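MHC class I protein (Ginglymostoma cirratum, PDB 6LUP) probably presents peptides, held in a groove between two helices above a beta sheet, at the cell surface for recognition by T cells. Local coordinates at residues L5-T10 with Q167-N172; V22-V27 with F32-S37. All blocks are in the same frame, centred on the assembly; numbering follows the deposited sequence.

Overall arrangement
Both contacts are buried and belong to the peptide-binding part of the chain, their centres about 10 Å apart. Contact 1 joins strand 3-12 of the groove floor to the end of helix 148-172, so it ties floor to wall through side chains alone. Contact 2 pairs strands 21-27 and 30-36 of one hairpin and relies mostly on backbone hydrogen bonds, with an aromatic ring at one end. It also buries far more surface, 409 against 96 Å². Strands 3-12 and 21-27 are neighbours in the sheet, and Phe-32 links the two sites by meeting the side chains of Leu-5, Tyr-7 and Tyr-169.

Contact 1. Residues L5-T10 with Q167-N172; sequences LRYFFT and QKYLKN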
loop_
_atom_site.group_PDB
_atom_site.type_symbol
_atom_site.label_atom_id
_atom_site.label_comp_id
_atom_site.label_asym_id
_atom_site.label_seq_id
_atom_site.Cartn_x
_atom_site.Cartn_y
_atom_site.Cartn_z
ATOM N N LEU A 5 6.718 5.029 11.106
ATOM C CA LEU A 5 6.299 3.694 11.506
ATOM C C LEU A 5 4.771 3.683 11.579
ATOM O O LEU A 5 4.182 4.371 12.412
ATOM C CB LEU A 5 6.915 3.323 12.861
ATOM C CG LEU A 5 6.424 2.077 13.605
ATOM C CD1 LEU A 5 6.674 0.796 12.824
ATOM C CD2 LEU A 5 7.093 2.006 14.965
ATOM N N ARG A 6 4.133 2.922 10.694
ATOM C CA ARG A 6 2.676 2.954 10.575
ATOM C C ARG A 6 2.063 1.557 10.510
ATOM O O ARG A 6 2.639 0.644 9.916
ATOM C CB ARG A 6 2.263 3.758 9.342
ATOM C CG ARG A 6 2.798 5.186 9.307
ATOM C CD ARG A 6 2.650 5.798 7.923
ATOM N NE ARG A 6 3.288 4.956 6.911
ATOM C CZ ARG A 6 3.046 5.017 5.605
ATOM N NH1 ARG A 6 2.173 5.894 5.119
ATOM N NH2 ARG A 6 3.679 4.192 4.776
ATOM N N TYR A 7 0.893 1.405 11.125
ATOM C CA TYR A 7 0.158 0.141 11.119
ATOM C C TYR A 7 -1.229 0.295 10.507
ATOM O O TYR A 7 -1.898 1.310 10.717
ATOM C CB TYR A 7 0.029 -0.398 12.536
ATOM C CG TYR A 7 1.291 -1.012 13.069
ATOM C CD1 TYR A 7 2.259 -0.231 13.705
ATOM C CD2 TYR A 7 1.526 -2.379 12.940
ATOM C CE1 TYR A 7 3.419 -0.798 14.203
ATOM C CE2 TYR A 7 2.685 -2.955 13.433
ATOM C CZ TYR A 7 3.625 -2.162 14.062
ATOM O OH TYR A 7 4.773 -2.735 14.549
ATOM N N PHE A 8 -1.657 -0.724 9.763
ATOM C CA PHE A 8 -2.939 -0.705 9.057
ATOM C C PHE A 8 -3.735 -1.951 9.411
ATOM O O PHE A 8 -3.301 -3.069 9.133
ATOM C CB PHE A 8 -2.726 -0.616 7.537
ATOM C CG PHE A 8 -1.963 0.605 7.103
ATOM C CD1 PHE A 8 -0.575 0.668 7.237
ATOM C CD2 PHE A 8 -2.628 1.707 6.578
ATOM C CE1 PHE A 8 0.130 1.804 6.860
ATOM C CE2 PHE A 8 -1.929 2.845 6.194
ATOM C CZ PHE A 8 -0.549 2.893 6.334
ATOM N N PHE A 9 -4.892 -1.747 10.039
ATOM C CA PHE A 9 -5.742 -2.839 10.499
ATOM C C PHE A 9 -7.011 -2.883 9.660
ATOM O O PHE A 9 -7.685 -1.863 9.509
ATOM C CB PHE A 9 -6.166 -2.619 11.954
ATOM C CG PHE A 9 -5.031 -2.512 12.936
ATOM C CD1 PHE A 9 -4.203 -1.394 12.959
ATOM C CD2 PHE A 9 -4.835 -3.501 13.889
ATOM C CE1 PHE A 9 -3.177 -1.288 13.891
ATOM C CE2 PHE A 9 -3.814 -3.401 14.827
ATOM C CZ PHE A 9 -2.980 -2.296 14.828
ATOM N N THR A 10 -7.343 -4.056 9.125
ATOM C CA THR A 10 -8.604 -4.233 8.407
ATOM C C THR A 10 -9.404 -5.396 8.984
ATOM O O THR A 10 -8.925 -6.532 9.020
ATOM C CB THR A 10 -8.394 -4.453 6.895
ATOM O OG1 THR A 10 -7.644 -3.363 6.352
ATOM C CG2 THR A 10 -9.728 -4.546 6.164
ATOM N N GLN A 167 13.177 4.196 15.733
ATOM C CA GLN A 167 14.616 4.452 15.784
ATOM C C GLN A 167 15.448 3.174 15.866
ATOM O O GLN A 167 16.541 3.102 15.300
ATOM C CB GLN A 167 14.952 5.403 16.932
ATOM C CG GLN A 167 14.819 6.862 16.528
ATOM C CD GLN A 167 14.751 7.809 17.706
ATOM O OE1 GLN A 167 14.687 7.386 18.862
ATOM N NE2 GLN A 167 14.761 9.106 17.418
ATOM N N LYS A 168 14.913 2.170 16.555
ATOM C CA LYS A 168 15.560 0.873 16.648
ATOM C C LYS A 168 15.500 0.172 15.298
ATOM O O LYS A 168 16.496 -0.382 14.834
ATOM C CB LYS A 168 14.895 0.016 17.726
ATOM C CG LYS A 168 15.594 -1.309 17.982
ATOM C CD LYS A 168 14.699 -2.273 18.738
ATOM C CE LYS A 168 15.469 -3.520 19.130
ATOM N NZ LYS A 168 14.587 -4.506 19.803
ATOM N N TYR A 169 14.327 0.211 14.671
ATOM C CA TYR A 169 14.130 -0.383 13.352
ATOM C C TYR A 169 15.064 0.219 12.308
ATOM O O TYR A 169 15.655 -0.506 11.510
ATOM C CB TYR A 169 12.675 -0.238 12.897
ATOM C CG TYR A 169 11.662 -0.990 13.739
ATOM C CD1 TYR A 169 11.993 -2.186 14.377
ATOM C CD2 TYR A 169 10.357 -0.517 13.866
ATOM C CE1 TYR A 169 11.062 -2.874 15.137
ATOM C CE2 TYR A 169 9.415 -1.199 14.620
ATOM C CZ TYR A 169 9.770 -2.375 15.252
ATOM O OH TYR A 169 8.833 -3.051 15.999
ATOM N N LEU A 170 15.201 1.542 12.329
ATOM C CA LEU A 170 16.098 2.245 11.407
ATOM C C LEU A 170 17.562 1.834 11.564
ATOM O O LEU A 170 18.301 1.788 10.585
ATOM C CB LEU A 170 15.947 3.763 11.545
ATOM C CG LEU A 170 14.636 4.363 11.024
ATOM C CD1 LEU A 170 14.448 5.774 11.555
ATOM C CD2 LEU A 170 14.563 4.352 9.505
ATOM N N LYS A 171 17.977 1.528 12.791
ATOM C CA LYS A 171 19.313 0.993 13.024
ATOM C C LYS A 171 19.419 -0.454 12.528
ATOM O O LYS A 171 20.306 -0.777 11.741
ATOM C CB LYS A 171 19.689 1.108 14.505
ATOM C CG LYS A 171 20.947 0.349 14.909
ATOM C CD LYS A 171 20.903 -0.010 16.391
ATOM C CE LYS A 171 21.771 -1.221 16.711
ATOM N NZ LYS A 171 21.424 -1.812 18.037
ATOM N N ASN A 172 18.505 -1.314 12.976
ATOM C CA ASN A 172 18.550 -2.744 12.646
ATOM C C ASN A 172 18.241 -3.090 11.190
ATOM O O ASN A 172 18.696 -4.115 10.687
ATOM C CB ASN A 172 17.634 -3.544 13.577
ATOM C CG ASN A 172 18.203 -3.693 14.979
ATOM O OD1 ASN A 172 17.455 -3.839 15.946
ATOM N ND2 ASN A 172 19.528 -3.661 15.098
#
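Leu-5 meets Tyr-169 at the rim of its ring: methyl CD1 of Leu-5 lies close to the ring plane, 3.8 Å from CE2 of Tyr-169. The second methyl shares the same ring corner, with Leu-5 CD2 4.0 Å from Tyr-169 CE2. A branched aliphatic residue suits this place because its two methyls can fit against an aromatic edge without bringing in a polar atom. Leu-5 reaches there with CG anti to its backbone N (chi1 169°), while the backbones stay well apart, 9.0 Å between the CA atoms of Leu-5 and Tyr-169. Tyr-7, two residues along on the same face of the strand, leaves the backbone across the line to the helix, and only its phenol end approaches. Its OH lies 4.3 Å from the OH of Tyr-169, too far for a hydrogen bond. Each hydroxyl instead bonds to the backbone of the bound peptide, and Tyr-169 OH is also hydrogen-bonded to Tyr-57 OH, which helps fix its position.

Behind this first shell, Leu-5 packs on Leu-166 and on Cys-98 and Cys-162, the two halves of a disulfide that joins floor strand to helix. Tyr-157 touches Tyr-7, and Phe-32 meets the Tyr-169 ring. Tyrosines grouped on floor and wall to grip peptide backbone, over an apolar base, are consistent with the A pocket of the class I peptide-binding groove.

Contact 2. Residues V22-V27 with F32-S37; sequences VAVGYV and FVQYDS
A classic beta bulge interrupts this antiparallel pairing: Phe-32 and Val-33 both lie opposite Gly-25, which bonds to each. Gly-25 N donates to Val-33 O from well above the carbonyl plane (3.1 Å), and Gly-25 O accepts from Phe-32 N (2.8 Å). Glycine suits the site because with no side chain it lets both neighbours close in; Val-33 CG2 comes to 3.6 Å from Gly-25 CA. The Phe-32 ring, swung over its own backbone with CG between N and the carbonyl carbon (chi1 77°), lies against the Gly-25 peptide. Valine methyls cover its opposite faces. Val-27 CG2 makes a CH-pi contact 4.0 Å from the ring centroid, and CG2 of Val-33, the residue after Phe-32 in its own strand, sits over the centre of the other face.

Beyond the bulge the pairing is regular. Ala-23 and Tyr-35 exchange two nearly straight backbone bonds, each 2.9 Å between N of one and O of the other. Val-22 and Val-24 face Asp-36 and Gln-34 across non-hydrogen-bonded pairs. Along strand 30-36 itself, Gln-34 NE2 donates to the anti lone pair of Asp-36 OD2 (2.8 Å), tying the two polar side chains together.

The hairpin lies between strand 3-12 and the short strand 43-44. Ala-23 and Tyr-35 pack against Leu-65 of helix 55-82, with Tyr-35 OH bonded to Glu-69, whereas Val-22, Val-24 and Gln-34 face the second protein chain, probably the beta-2-microglobulin subunit.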
loop_
_atom_site.group_PDB
_atom_site.type_symbol
_atom_site.label_atom_id
_atom_site.label_comp_id
_atom_site.label_asym_id
_atom_site.label_seq_id
_atom_site.Cartn_x
_atom_site.Cartn_y
_atom_site.Cartn_z
ATOM N N VAL A 22 -6.900 -8.645 9.143
ATOM C CA VAL A 22 -5.545 -8.581 8.609
ATOM C C VAL A 22 -4.913 -7.238 8.963
ATOM O O VAL A 22 -5.491 -6.176 8.718
ATOM C CB VAL A 22 -5.491 -8.864 7.088
ATOM C CG1 VAL A 22 -6.570 -8.090 6.350
ATOM C CG2 VAL A 22 -4.113 -8.552 6.521
ATOM N N ALA A 23 -3.732 -7.308 9.568
ATOM C CA ALA A 23 -2.961 -6.125 9.904
ATOM C C ALA A 23 -1.577 -6.198 9.282
ATOM O O ALA A 23 -0.997 -7.280 9.144
ATOM C CB ALA A 23 -2.856 -5.972 11.409
ATOM N N VAL A 24 -1.056 -5.040 8.900
ATOM C CA VAL A 24 0.281 -4.944 8.327
ATOM C C VAL A 24 1.045 -3.802 8.977
ATOM O O VAL A 24 0.451 -2.791 9.350
ATOM C CB VAL A 24 0.243 -4.733 6.797
ATOM C CG1 VAL A 24 -0.187 -6.009 6.095
ATOM C CG2 VAL A 24 -0.670 -3.571 6.424
ATOM N N GLY A 25 2.358 -3.971 9.111
ATOM C CA GLY A 25 3.224 -2.925 9.646
ATOM C C GLY A 25 4.249 -2.448 8.638
ATOM O O GLY A 25 4.823 -3.252 7.895
ATOM N N TYR A 26 4.481 -1.136 8.626
ATOM C CA TYR A 26 5.422 -0.505 7.702
ATOM C C TYR A 26 6.437 0.364 8.416
ATOM O O TYR A 26 6.079 1.159 9.281
ATOM C CB TYR A 26 4.686 0.393 6.709
ATOM C CG TYR A 26 3.946 -0.327 5.615
ATOM C CD1 TYR A 26 2.642 -0.772 5.808
ATOM C CD2 TYR A 26 4.537 -0.534 4.370
ATOM C CE1 TYR A 26 1.952 -1.427 4.798
ATOM C CE2 TYR A 26 3.859 -1.185 3.353
ATOM C CZ TYR A 26 2.567 -1.631 3.573
ATOM O OH TYR A 26 1.883 -2.280 2.567
ATOM N N VAL A 27 7.701 0.209 8.044
ATOM C CA VAL A 27 8.706 1.231 8.286
ATOM C C VAL A 27 8.880 1.957 6.956
ATOM O O VAL A 27 9.239 1.339 5.949
ATOM C CB VAL A 27 10.047 0.633 8.748
ATOM C CG1 VAL A 27 11.080 1.734 8.904
ATOM C CG2 VAL A 27 9.872 -0.129 10.058
ATOM N N PHE A 32 7.030 -4.771 6.993
ATOM C CA PHE A 32 7.962 -5.590 7.773
ATOM C C PHE A 32 7.292 -6.652 8.642
ATOM O O PHE A 32 7.919 -7.645 8.992
ATOM C CB PHE A 32 8.940 -4.712 8.576
ATOM C CG PHE A 32 8.347 -4.086 9.811
ATOM C CD1 PHE A 32 7.432 -3.042 9.716
ATOM C CD2 PHE A 32 8.740 -4.517 11.080
ATOM C CE1 PHE A 32 6.891 -2.462 10.857
ATOM C CE2 PHE A 32 8.210 -3.935 12.226
ATOM C CZ PHE A 32 7.282 -2.907 12.115
ATOM N N VAL A 33 6.023 -6.444 8.983
ATOM C CA VAL A 33 5.257 -7.427 9.756
ATOM C C VAL A 33 3.854 -7.636 9.180
ATOM O O VAL A 33 3.341 -6.807 8.418
ATOM C CB VAL A 33 5.175 -7.095 11.274
ATOM C CG1 VAL A 33 6.528 -7.284 11.948
ATOM C CG2 VAL A 33 4.632 -5.689 11.524
ATOM N N GLN A 34 3.250 -8.761 9.545
ATOM C CA GLN A 34 1.908 -9.116 9.110
ATOM C C GLN A 34 1.261 -9.963 10.190
ATOM O O GLN A 34 1.936 -10.734 10.878
ATOM C CB GLN A 34 1.958 -9.890 7.785
ATOM C CG GLN A 34 0.601 -10.195 7.147
ATOM C CD GLN A 34 -0.049 -11.489 7.638
ATOM O OE1 GLN A 34 0.582 -12.318 8.300
ATOM N NE2 GLN A 34 -1.326 -11.661 7.314
ATOM N N TYR A 35 -0.049 -9.804 10.331
ATOM C CA TYR A 35 -0.869 -10.664 11.165
ATOM C C TYR A 35 -2.216 -10.886 10.477
ATOM O O TYR A 35 -2.751 -9.971 9.842
ATOM C CB TYR A 35 -1.068 -10.005 12.528
ATOM C CG TYR A 35 -1.951 -10.770 13.486
ATOM C CD1 TYR A 35 -3.339 -10.700 13.392
ATOM C CD2 TYR A 35 -1.399 -11.535 14.509
ATOM C CE1 TYR A 35 -4.151 -11.392 14.273
ATOM C CE2 TYR A 35 -2.204 -12.226 15.398
ATOM C CZ TYR A 35 -3.579 -12.150 15.275
ATOM O OH TYR A 35 -4.391 -12.830 16.150
ATOM N N ASP A 36 -2.756 -12.098 10.592
ATOM C CA ASP A 36 -4.141 -12.357 10.177
ATOM C C ASP A 36 -4.872 -13.330 11.096
ATOM O O ASP A 36 -4.248 -14.071 11.851
ATOM C CB ASP A 36 -4.240 -12.793 8.704
ATOM C CG ASP A 36 -3.604 -14.136 8.444
ATOM O OD1 ASP A 36 -4.146 -15.159 8.906
ATOM O OD2 ASP A 36 -2.565 -14.175 7.759
ATOM N N SER A 37 -6.199 -13.317 11.002
ATOM C CA SER A 37 -7.082 -14.099 11.872
ATOM C C SER A 37 -7.118 -15.602 11.577
ATOM O O SER A 37 -7.770 -16.354 12.302
ATOM C CB SER A 37 -8.500 -13.523 11.834
ATOM O OG SER A 37 -8.897 -13.256 10.501
#